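Hypothetical methylmalonyl-CoA decarboxylase alpha subunit (Sulfolobus tokodaii, PDB 1X0U) is of unconfirmed function but belongs to the carboxyl transferase family, of the ClpP/crotonase clan, and is found in an assembly of six chains. Local coordinates at residues M59-T64 / R75-D79; N133-G137 / G172-A178; M390-A395 / A416-L422; L46-F50 / I243-K247; K54-I58 / V82-G86. All coordinates share one frame; numbering follows the deposited sequence.

Contact 1. Residues M59-T64 / R75-D79; sequences MTFATT and RFYGD
A62 and G78 run alongside each other, CA atoms 4.9 Å apart, in two irregular segments that travel in the same direction; the one backbone hydrogen bond between them, G78 N to A62 O at 2.8 Å, is weak, its N-H...O angle only 129°. G78 is the third residue of a type II turn, F76 to D79. F61 and Y77 form an edge-to-face pair: CG of F61, anti to its carbonyl carbon (chi1 -72°), sends the ring edge to the Y77 face, with centroids 4.8 Å apart and planes at 73°. The closest carbons are F61 CD2 and Y77 CD1 (3.5 Å), toward the rim of the tyrosine ring. Both segments belong to the loop joining strands 56-57 and 81-88, adjacent in the sheet that continues with 91-98. T64 O lies over one face of the R75 guanidinium, 3.1 Å from NH1 but at a poor angle; NH1 bonds instead to A66 O. A water takes the N-H of T64 (3.0 Å from its N) and donates to F76 O and D79 OD2; a second links D79 OD1 to T64 OG1, which also hydrogen-bonds to A66 N. R139 makes a salt bridge to D79, and T63 OG1 bonds to E481 O of a neighbouring subunit.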
# COMPACT_ATOMS: atom_id res chain seq x y z
N MET A 59 -3.99 -15.81 32.83
CA MET A 59 -3.18 -16.97 33.21
C MET A 59 -2.74 -16.91 34.66
O MET A 59 -1.58 -17.15 34.98
CB MET A 59 -1.95 -17.06 32.30
CG MET A 59 -2.26 -17.46 30.87
SD MET A 59 -0.98 -16.94 29.71
CE MET A 59 0.19 -18.31 29.78
N THR A 60 -3.68 -16.61 35.54
CA THR A 60 -3.40 -16.52 36.97
C THR A 60 -3.05 -17.84 37.65
O THR A 60 -2.26 -17.87 38.59
CB THR A 60 -4.57 -15.86 37.72
OG1 THR A 60 -4.83 -16.56 38.94
CG2 THR A 60 -5.81 -15.85 36.85
N PHE A 61 -3.64 -18.94 37.19
CA PHE A 61 -3.35 -20.24 37.80
C PHE A 61 -2.27 -21.03 37.06
O PHE A 61 -1.82 -22.06 37.54
CB PHE A 61 -4.62 -21.07 37.90
CG PHE A 61 -5.59 -20.59 38.94
CD1 PHE A 61 -6.88 -20.19 38.58
CD2 PHE A 61 -5.24 -20.57 40.29
CE1 PHE A 61 -7.80 -19.78 39.54
CE2 PHE A 61 -6.16 -20.16 41.26
CZ PHE A 61 -7.44 -19.77 40.89
N ALA A 62 -1.85 -20.54 35.90
CA ALA A 62 -0.84 -21.22 35.10
C ALA A 62 0.39 -21.60 35.93
O ALA A 62 0.98 -20.76 36.59
CB ALA A 62 -0.42 -20.35 33.93
N THR A 63 0.78 -22.88 35.87
CA THR A 63 1.93 -23.37 36.62
C THR A 63 3.06 -23.88 35.74
O THR A 63 2.94 -23.93 34.52
CB THR A 63 1.53 -24.54 37.57
OG1 THR A 63 0.70 -25.46 36.85
CG2 THR A 63 0.78 -24.03 38.78
N THR A 64 4.16 -24.25 36.38
CA THR A 64 5.31 -24.78 35.65
C THR A 64 5.00 -26.22 35.25
O THR A 64 4.20 -26.89 35.90
CB THR A 64 6.58 -24.79 36.50
OG1 THR A 64 7.63 -25.42 35.77
CG2 THR A 64 6.35 -25.55 37.81
N ARG A 75 4.71 -26.41 42.65
CA ARG A 75 3.81 -25.81 41.68
C ARG A 75 3.06 -24.60 42.24
O ARG A 75 1.94 -24.72 42.75
CB ARG A 75 2.81 -26.85 41.15
CG ARG A 75 3.24 -27.51 39.84
CD ARG A 75 4.48 -28.35 40.03
NE ARG A 75 5.11 -28.75 38.76
CZ ARG A 75 4.51 -29.46 37.80
NH1 ARG A 75 5.18 -29.76 36.70
NH2 ARG A 75 3.25 -29.85 37.94
N PHE A 76 3.68 -23.43 42.13
CA PHE A 76 3.07 -22.19 42.60
C PHE A 76 2.18 -21.64 41.50
O PHE A 76 2.62 -21.48 40.37
CB PHE A 76 4.15 -21.16 42.92
CG PHE A 76 4.96 -21.47 44.14
CD1 PHE A 76 4.45 -21.18 45.41
CD2 PHE A 76 6.23 -22.02 44.03
CE1 PHE A 76 5.22 -21.43 46.55
CE2 PHE A 76 7.01 -22.26 45.17
CZ PHE A 76 6.50 -21.96 46.43
N TYR A 77 0.93 -21.34 41.82
CA TYR A 77 0.02 -20.78 40.82
C TYR A 77 0.59 -19.47 40.27
O TYR A 77 1.01 -18.60 41.03
CB TYR A 77 -1.35 -20.48 41.43
CG TYR A 77 -2.19 -21.70 41.72
CD1 TYR A 77 -2.49 -22.62 40.71
CD2 TYR A 77 -2.73 -21.91 42.99
CE1 TYR A 77 -3.32 -23.72 40.96
CE2 TYR A 77 -3.56 -22.99 43.25
CZ TYR A 77 -3.85 -23.89 42.23
OH TYR A 77 -4.67 -24.96 42.51
N GLY A 78 0.62 -19.34 38.94
CA GLY A 78 1.14 -18.13 38.33
C GLY A 78 2.61 -18.23 37.94
O GLY A 78 3.11 -17.38 37.20
N ASP A 79 3.28 -19.25 38.45
CA ASP A 79 4.69 -19.52 38.16
C ASP A 79 5.66 -18.37 38.41
O ASP A 79 6.73 -18.32 37.80
CB ASP A 79 4.83 -19.99 36.71
CG ASP A 79 6.15 -20.73 36.46
OD1 ASP A 79 6.65 -20.68 35.33
OD2 ASP A 79 6.68 -21.38 37.38
O HOH W 1 4.75 -23.03 39.02
O HOH W 2 7.84 -22.86 34.08

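Contact 2. Residues N133-G137 / G172-A178; sequences NDSGG and GPAAGGA
S135 and G136 face P173 and A174 mainly through backbone atoms, and no clear hydrogen bond joins the two segments. The polar component consists of a reciprocal pair of C-H...O contacts: A174 CA approaches S135 O at 3.4 Å with an angle of 144° at the hydrogen, and G136 CA approaches P173 O at 3.5 Å with 161°. The backbones come nearest, CA to CA, at D134 and G172 (3.8 Å), a spacing possible because the glycine carries no side chain there.

Segment 133-137 begins at the last residue of strand 129-133, and 172-178 follows its parallel neighbour 166-170; with helix 144-160 between them these strands make a beta-alpha-beta crossover, so the contact joins the loop after 129-133 to the short strand 173-175 and the turn after it.

Van der Waals contacts finish the interface. The A178 methyl CB sits 3.7 Å from G137 CA, and A175 CB is 3.6 Å from G136 O. In D134, CG lies anti to the backbone N (chi1 -159°), which brings OD1 to 3.3 Å from G172 CA. That carboxylate is held by salt bridges to K39 and R45.

Within segment 133-137 an ST turn fixes the local bend: S135 OG accepts from G137 N at 3.1 Å. S135 OG also hydrogen-bonds to G105 O.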
# COMPACT_ATOMS: atom_id res chain seq x y z
N ASN A 133 10.04 -5.49 37.38
CA ASN A 133 10.99 -6.57 37.60
C ASN A 133 11.40 -6.81 39.05
O ASN A 133 11.55 -5.87 39.83
CB ASN A 133 12.24 -6.32 36.75
CG ASN A 133 12.01 -6.60 35.28
OD1 ASN A 133 11.08 -6.06 34.66
ND2 ASN A 133 12.85 -7.46 34.71
N ASP A 134 11.58 -8.08 39.40
CA ASP A 134 11.99 -8.50 40.74
C ASP A 134 12.32 -9.98 40.60
O ASP A 134 11.64 -10.85 41.15
CB ASP A 134 10.86 -8.31 41.75
CG ASP A 134 11.36 -8.25 43.19
OD1 ASP A 134 12.55 -8.59 43.42
OD2 ASP A 134 10.57 -7.86 44.08
N SER A 135 13.36 -10.26 39.82
CA SER A 135 13.78 -11.62 39.53
C SER A 135 15.27 -11.81 39.71
O SER A 135 16.05 -10.98 39.26
CB SER A 135 13.40 -11.97 38.09
OG SER A 135 13.90 -13.25 37.71
N GLY A 136 15.66 -12.91 40.35
CA GLY A 136 17.07 -13.18 40.53
C GLY A 136 17.69 -13.60 39.21
O GLY A 136 18.91 -13.50 39.02
N GLY A 137 16.86 -14.07 38.29
CA GLY A 137 17.37 -14.48 36.99
C GLY A 137 16.70 -15.71 36.42
O GLY A 137 15.54 -16.00 36.73
N GLY A 172 14.33 -5.25 41.79
CA GLY A 172 14.87 -6.50 42.29
C GLY A 172 16.36 -6.67 42.02
O GLY A 172 17.02 -5.73 41.59
N PRO A 173 16.92 -7.87 42.28
CA PRO A 173 18.33 -8.23 42.10
C PRO A 173 18.56 -9.02 40.81
O PRO A 173 18.82 -10.22 40.86
CB PRO A 173 18.62 -9.06 43.33
CG PRO A 173 17.37 -9.88 43.43
CD PRO A 173 16.23 -8.91 43.08
N ALA A 174 18.50 -8.34 39.68
CA ALA A 174 18.68 -8.99 38.38
C ALA A 174 20.11 -9.38 38.01
O ALA A 174 21.05 -8.58 38.10
CB ALA A 174 18.09 -8.09 37.28
N ALA A 175 20.26 -10.63 37.58
CA ALA A 175 21.55 -11.17 37.14
C ALA A 175 21.33 -11.93 35.84
O ALA A 175 20.23 -12.40 35.57
CB ALA A 175 22.12 -12.11 38.20
N GLY A 176 22.37 -12.04 35.02
CA GLY A 176 22.26 -12.74 33.76
C GLY A 176 21.16 -12.24 32.85
O GLY A 176 20.90 -11.04 32.77
N GLY A 177 20.48 -13.17 32.19
CA GLY A 177 19.40 -12.82 31.27
C GLY A 177 18.28 -11.93 31.79
O GLY A 177 17.56 -11.35 30.99
N ALA A 178 18.13 -11.82 33.11
CA ALA A 178 17.08 -10.99 33.71
C ALA A 178 17.34 -9.51 33.41
O ALA A 178 16.47 -8.65 33.58
CB ALA A 178 17.05 -11.22 35.21

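Contact 3. Residues M390-A395 / A416-L422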
# COMPACT_ATOMS: atom_id res chain seq x y z
N MET A 390 23.98 10.99 16.93
CA MET A 390 23.10 12.14 17.04
C MET A 390 22.73 12.65 15.65
O MET A 390 21.58 13.01 15.39
CB MET A 390 23.77 13.27 17.83
CG MET A 390 23.85 13.01 19.34
SD MET A 390 24.59 14.37 20.28
CE MET A 390 23.29 15.57 20.16
N LEU A 391 23.72 12.67 14.76
CA LEU A 391 23.52 13.13 13.38
C LEU A 391 22.48 12.25 12.69
O LEU A 391 21.56 12.75 12.03
CB LEU A 391 24.85 13.08 12.62
CG LEU A 391 26.00 13.91 13.20
CD1 LEU A 391 27.28 13.64 12.46
CD2 LEU A 391 25.65 15.40 13.12
N TYR A 392 22.63 10.94 12.86
CA TYR A 392 21.74 9.96 12.27
C TYR A 392 20.35 10.14 12.86
O TYR A 392 19.37 10.28 12.14
CB TYR A 392 22.25 8.54 12.57
CG TYR A 392 21.45 7.43 11.91
CD1 TYR A 392 20.13 7.17 12.29
CD2 TYR A 392 22.00 6.68 10.89
CE1 TYR A 392 19.38 6.16 11.65
CE2 TYR A 392 21.26 5.68 10.25
CZ TYR A 392 19.95 5.43 10.63
OH TYR A 392 19.22 4.47 9.98
N ALA A 393 20.28 10.16 14.18
CA ALA A 393 19.00 10.30 14.86
C ALA A 393 18.17 11.52 14.44
O ALA A 393 16.96 11.42 14.23
CB ALA A 393 19.22 10.28 16.35
N PHE A 394 18.81 12.69 14.33
CA PHE A 394 18.07 13.89 13.90
C PHE A 394 17.71 13.79 12.42
O PHE A 394 16.58 14.07 12.02
CB PHE A 394 18.89 15.16 14.14
CG PHE A 394 18.64 15.82 15.47
CD1 PHE A 394 19.69 16.11 16.33
CD2 PHE A 394 17.35 16.15 15.85
CE1 PHE A 394 19.46 16.74 17.54
CE2 PHE A 394 17.10 16.78 17.07
CZ PHE A 394 18.16 17.07 17.92
N ALA A 395 18.68 13.40 11.59
CA ALA A 395 18.43 13.26 10.16
C ALA A 395 17.32 12.25 9.89
O ALA A 395 16.60 12.36 8.89
CB ALA A 395 19.71 12.85 9.43
N ALA A 416 25.45 18.60 14.89
CA ALA A 416 24.82 17.55 15.69
C ALA A 416 23.65 18.02 16.55
O ALA A 416 22.92 17.20 17.11
CB ALA A 416 25.88 16.87 16.57
N MET A 417 23.46 19.33 16.67
CA MET A 417 22.34 19.80 17.48
C MET A 417 21.10 20.03 16.63
O MET A 417 20.05 20.41 17.15
CB MET A 417 22.72 21.07 18.24
CG MET A 417 23.68 20.84 19.42
SD MET A 417 23.07 19.57 20.56
CE MET A 417 21.73 20.47 21.39
N SER A 418 21.24 19.77 15.32
CA SER A 418 20.18 19.90 14.31
C SER A 418 20.16 21.22 13.54
O SER A 418 19.73 22.25 14.06
CB SER A 418 18.79 19.66 14.91
OG SER A 418 17.78 19.82 13.90
N ILE A 419 20.62 21.16 12.30
CA ILE A 419 20.65 22.33 11.43
C ILE A 419 19.76 22.06 10.22
O ILE A 419 19.45 20.91 9.93
CB ILE A 419 22.07 22.65 10.95
CG1 ILE A 419 22.64 21.47 10.17
CG2 ILE A 419 22.95 22.98 12.15
CD1 ILE A 419 24.02 21.74 9.56
N LYS A 420 19.34 23.11 9.53
CA LYS A 420 18.47 22.94 8.37
C LYS A 420 18.87 21.83 7.41
O LYS A 420 18.05 20.99 7.06
CB LYS A 420 18.33 24.25 7.60
CG LYS A 420 17.42 25.28 8.27
CD LYS A 420 17.37 26.56 7.44
CE LYS A 420 16.21 27.44 7.85
NZ LYS A 420 16.14 28.66 6.99
N SER A 421 20.13 21.80 7.00
CA SER A 421 20.57 20.77 6.07
C SER A 421 20.46 19.36 6.64
O SER A 421 20.47 18.38 5.89
CB SER A 421 22.00 21.05 5.62
OG SER A 421 22.88 21.06 6.73
N LEU A 422 20.36 19.25 7.96
CA LEU A 422 20.26 17.96 8.64
C LEU A 422 18.79 17.58 8.90
O LEU A 422 18.49 16.45 9.28
CB LEU A 422 21.03 18.03 9.97
CG LEU A 422 21.64 16.82 10.71
CD1 LEU A 422 20.58 16.08 11.48
CD2 LEU A 422 22.38 15.91 9.74
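The F394 ring lies flat over the S418 side chain: S418 CB is 3.7 Å from the ring centroid and only 3° off the normal, a CH-pi contact almost exactly over the centre of the face. The edge of the same ring meets A416 O, 3.5 Å from CD1 and near the ring plane. This placement uses a chi1 of -92°, well away from a staggered value, and S418 presents its CB just after helix 411-416, where its positive phi turns the chain.

L422 CD1 wedges against the helix beside F394, oblique to its ring. With CG anti to the L422 backbone N (chi1 -155°), CD1 lies against F394 CB, at a modelled 3.3 Å that is shorter than normal contact and so doubtful in detail, while also touching the backbone and methyl of A395. The backbone joins in, with A395 CA making a C-H...O contact to L422 O at 3.3 Å.

One turn earlier in the helix, L391 presses CD2 against A416 CA at 3.5 Å, tighter than usual for two carbons. M390, bent only at its terminal torsion, lays CE within 3.5 Å of A416 O and 4.0 Å from M417 SD, the two methionines lying side by side and pointing the same way.

Helix 383-396 belongs to the crossover between parallel strands 363-369 and 401-406. Its neighbour helix 343-358 receives M390 on A349 and F394 on I353, F394 also touches L363 and S365 of strand 363-369, and another subunit covers L391 with its Y180 and A395 with its V158.

Contact 4. Residues L46-F50 / I243-K247; sequences LALLF and INLTK
L49 and I243 bury the most surface here, and they meet through the isoleucine's outer methyl, I243 CD1 lying 4.0 Å from L49 CB. The modelled chi1 of 105° for I243 is far from staggered, so the exact fit of this methyl is doubtful. I243 CG1 meanwhile touches L48 CB at 4.1 Å. The contact packs the C-terminal end of helix 42-49 on helix 239-252, both against the sheet.

The L49 side chain leaves with CG anti to its own N (chi1 173°), which carries CD1 across to T246 OG1 at 3.6 Å and alongside the K247 chain, sliding past it in the opposite direction. T246 spends its hydroxyl within its own helix: OG1 donates to I243 O at 2.8 Å, and that carbonyl also accepts from K247 N on the same face of its plane.

K247 is stretched out beyond CG and covers the C-terminal end of helix 42-49. Its CE lies 3.3 Å from L49 O, and NZ is linked to the carbonyls at the end of the helix by water: one water sits 2.9 Å from L48 O and 3.2 Å from K247 NZ, and another donates to L49 O and is held only weakly by NZ. L49 and K247 both touch V88 of strand 81-88, and T246 touches I189 of strand 187-191.

The chemistry is therefore apolar at the centre and water-mediated at the margin, where a lysine charge near a helix C-terminus would probably be favourable.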
# COMPACT_ATOMS: atom_id res chain seq x y z
N LEU A 46 1.37 -3.43 41.85
CA LEU A 46 0.36 -3.29 40.80
C LEU A 46 -0.84 -2.48 41.29
O LEU A 46 -1.34 -1.61 40.58
CB LEU A 46 -0.13 -4.67 40.31
CG LEU A 46 0.78 -5.58 39.47
CD1 LEU A 46 0.06 -6.91 39.26
CD2 LEU A 46 1.09 -4.95 38.12
N ALA A 47 -1.32 -2.76 42.50
CA ALA A 47 -2.47 -2.01 43.01
C ALA A 47 -2.14 -0.52 43.09
O ALA A 47 -3.00 0.32 42.89
CB ALA A 47 -2.89 -2.54 44.40
N LEU A 48 -0.89 -0.20 43.40
CA LEU A 48 -0.46 1.20 43.48
C LEU A 48 -0.51 1.83 42.08
O LEU A 48 -1.08 2.91 41.89
CB LEU A 48 0.98 1.30 44.02
CG LEU A 48 1.30 1.63 45.49
CD1 LEU A 48 0.04 1.88 46.30
CD2 LEU A 48 2.11 0.49 46.08
N LEU A 49 0.07 1.14 41.10
CA LEU A 49 0.13 1.62 39.72
C LEU A 49 -1.19 1.81 38.98
O LEU A 49 -1.39 2.82 38.31
CB LEU A 49 1.02 0.69 38.89
CG LEU A 49 1.06 0.95 37.38
CD1 LEU A 49 1.48 2.39 37.12
CD2 LEU A 49 2.03 -0.02 36.70
N PHE A 50 -2.08 0.83 39.07
CA PHE A 50 -3.32 0.94 38.33
C PHE A 50 -4.41 1.63 39.10
O PHE A 50 -4.46 1.52 40.32
CB PHE A 50 -3.77 -0.45 37.89
CG PHE A 50 -2.86 -1.04 36.86
CD1 PHE A 50 -1.78 -1.82 37.23
CD2 PHE A 50 -3.06 -0.76 35.51
CE1 PHE A 50 -0.91 -2.32 36.26
CE2 PHE A 50 -2.20 -1.26 34.54
CZ PHE A 50 -1.12 -2.03 34.92
N ILE A 243 6.72 4.00 40.91
CA ILE A 243 5.45 3.93 40.21
C ILE A 243 4.80 5.30 39.98
O ILE A 243 4.06 5.46 39.01
CB ILE A 243 4.45 2.92 40.90
CG1 ILE A 243 3.36 3.66 41.66
CG2 ILE A 243 5.20 1.96 41.79
CD1 ILE A 243 2.16 4.00 40.80
N ASN A 244 5.06 6.27 40.84
CA ASN A 244 4.49 7.60 40.60
C ASN A 244 5.21 8.16 39.39
O ASN A 244 4.63 8.84 38.56
CB ASN A 244 4.72 8.56 41.78
CG ASN A 244 3.72 8.36 42.89
OD1 ASN A 244 2.62 7.86 42.68
ND2 ASN A 244 4.09 8.78 44.09
N LEU A 245 6.50 7.85 39.30
CA LEU A 245 7.32 8.31 38.19
C LEU A 245 6.80 7.67 36.90
O LEU A 245 6.64 8.36 35.89
CB LEU A 245 8.79 7.95 38.43
CG LEU A 245 9.96 8.64 37.70
CD1 LEU A 245 10.77 7.59 36.98
CD2 LEU A 245 9.47 9.70 36.74
N THR A 246 6.53 6.36 36.92
CA THR A 246 6.04 5.70 35.71
C THR A 246 4.72 6.34 35.27
O THR A 246 4.50 6.54 34.07
CB THR A 246 5.80 4.18 35.88
OG1 THR A 246 4.65 3.97 36.71
CG2 THR A 246 7.01 3.51 36.51
N LYS A 247 3.85 6.66 36.22
CA LYS A 247 2.58 7.31 35.88
C LYS A 247 2.84 8.66 35.21
O LYS A 247 2.15 9.04 34.28
CB LYS A 247 1.73 7.58 37.12
CG LYS A 247 1.10 6.38 37.77
CD LYS A 247 0.27 6.87 38.95
CE LYS A 247 -0.46 5.74 39.64
NZ LYS A 247 -1.38 6.29 40.68
O HOH W 3 -0.52 5.24 43.55
O HOH W 4 -3.40 4.72 38.87

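Contact 5. Residues K54-I58 / V82-G86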
# COMPACT_ATOMS: atom_id res chain seq x y z
N LYS A 54 -8.34 -2.08 40.63
CA LYS A 54 -8.61 -2.83 39.40
C LYS A 54 -7.42 -3.32 38.55
O LYS A 54 -6.63 -2.51 38.05
CB LYS A 54 -9.54 -2.02 38.48
CG LYS A 54 -10.79 -1.43 39.12
CD LYS A 54 -11.91 -2.45 39.31
CE LYS A 54 -13.06 -1.83 40.11
NZ LYS A 54 -13.58 -0.58 39.47
N PHE A 55 -7.32 -4.63 38.38
CA PHE A 55 -6.30 -5.24 37.51
C PHE A 55 -6.89 -6.53 36.91
O PHE A 55 -7.39 -7.39 37.64
CB PHE A 55 -5.02 -5.58 38.27
CG PHE A 55 -3.90 -6.06 37.36
CD1 PHE A 55 -3.49 -7.39 37.36
CD2 PHE A 55 -3.26 -5.18 36.50
CE1 PHE A 55 -2.48 -7.83 36.52
CE2 PHE A 55 -2.24 -5.61 35.65
CZ PHE A 55 -1.85 -6.94 35.66
N ASN A 56 -6.85 -6.65 35.59
CA ASN A 56 -7.39 -7.81 34.91
C ASN A 56 -6.26 -8.79 34.63
O ASN A 56 -5.47 -8.61 33.70
CB ASN A 56 -8.07 -7.39 33.62
CG ASN A 56 -9.00 -6.22 33.81
OD1 ASN A 56 -8.73 -5.11 33.34
ND2 ASN A 56 -10.10 -6.44 34.52
N GLU A 57 -6.21 -9.84 35.44
CA GLU A 57 -5.15 -10.83 35.32
C GLU A 57 -5.46 -11.96 34.35
O GLU A 57 -6.58 -12.43 34.26
CB GLU A 57 -4.84 -11.38 36.72
CG GLU A 57 -3.80 -12.48 36.78
CD GLU A 57 -3.30 -12.71 38.20
OE1 GLU A 57 -4.04 -12.43 39.15
OE2 GLU A 57 -2.16 -13.18 38.36
N ILE A 58 -4.44 -12.36 33.59
CA ILE A 58 -4.58 -13.46 32.64
C ILE A 58 -3.63 -14.56 33.11
O ILE A 58 -2.59 -14.27 33.71
CB ILE A 58 -4.17 -13.03 31.20
CG1 ILE A 58 -2.72 -12.57 31.19
CG2 ILE A 58 -5.09 -11.94 30.69
CD1 ILE A 58 -2.25 -12.04 29.83
N VAL A 82 2.83 -11.92 37.75
CA VAL A 82 1.44 -11.52 37.61
C VAL A 82 1.38 -10.75 36.30
O VAL A 82 2.17 -9.82 36.07
CB VAL A 82 0.97 -10.60 38.76
CG1 VAL A 82 -0.52 -10.32 38.63
CG2 VAL A 82 1.27 -11.24 40.11
N THR A 83 0.45 -11.14 35.43
CA THR A 83 0.29 -10.50 34.14
C THR A 83 -1.16 -10.15 33.86
O THR A 83 -2.08 -10.85 34.27
CB THR A 83 0.81 -11.41 33.00
OG1 THR A 83 0.24 -12.71 33.14
CG2 THR A 83 2.33 -11.52 33.04
N GLY A 84 -1.34 -9.05 33.14
CA GLY A 84 -2.66 -8.58 32.80
C GLY A 84 -2.63 -7.13 32.40
O GLY A 84 -1.58 -6.60 32.03
N TRP A 85 -3.77 -6.47 32.50
CA TRP A 85 -3.85 -5.07 32.12
C TRP A 85 -4.84 -4.36 33.04
O TRP A 85 -5.63 -5.00 33.72
CB TRP A 85 -4.34 -4.94 30.68
CG TRP A 85 -5.84 -5.10 30.55
CD1 TRP A 85 -6.78 -4.12 30.62
CD2 TRP A 85 -6.56 -6.34 30.36
NE1 TRP A 85 -8.05 -4.66 30.50
CE2 TRP A 85 -7.94 -6.01 30.34
CE3 TRP A 85 -6.18 -7.68 30.22
CZ2 TRP A 85 -8.94 -6.98 30.18
CZ3 TRP A 85 -7.18 -8.64 30.06
CH2 TRP A 85 -8.54 -8.29 30.04
N GLY A 86 -4.78 -3.03 33.02
CA GLY A 86 -5.68 -2.21 33.80
C GLY A 86 -5.66 -0.78 33.25
O GLY A 86 -5.24 -0.53 32.12
O HOH W 5 -0.92 -13.50 36.00
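N56 lays its CB over the W85 indole: CB is 3.5 Å from the centroid of the six-membered ring and 8° off its normal, a CH-pi contact over the face. The indole reaches this place because W85 sets CG between its backbone N and carbonyl carbon (chi1 79°). I58 comes to the edge of the same ring, CG2 being 4.0 Å from CZ3.

On the other side of the strands the F55 ring leans obliquely along the 82-86 backbone, with CZ 3.3 Å from G84 N and CE1 3.8 Å from V82 CG1. G84 has no side chain to block it, and the two strands close up here, E57 and G84 being 4.2 Å apart at CA.

The strands are antiparallel: N56 and W85 form a hydrogen-bonded pair, with N56 N to W85 O 2.8 Å at 163° and W85 N to N56 O 3.0 Å, and E57 with G84 is the non-hydrogen-bonded pair. I58 N adds a bond to T83 O of 2.9 Å. This places 56-57 as the outermost strand, within this chain, of the sheet that runs on through 81-88, 91-98 and 129-133.

A water accepting from T83 N sits near both E57 OE2 and I58 O; E57 also makes a salt bridge to R43. Residues A500, D486 and M504 of a neighbouring subunit pack on N56, I58 and W85, respectively.

Overall arrangement
Contacts 4 and 5 touch, and contact 1 adjoins contact 5 along the chain; all three lie on the same side of the chain's centre. Contact 1 is nested inside the loop closed by contact 5, their centres 14 Å apart, and both touch the same neighbouring subunit. Contact 5 is in turn nested inside the loop closed by contact 4, with centres 13 Å apart: F50 CD2 lies 3.4 Å from G86 C and L46 CD1 3.5 Å from V82 CG1. Contact 2 lies on the same side as contact 1, about 9 Å at nearest atoms from contacts 1, 4 and 5. Contact 3 lies beside the other sheet, 305-307 to 487-488, with centres 36 to 49 Å from the others.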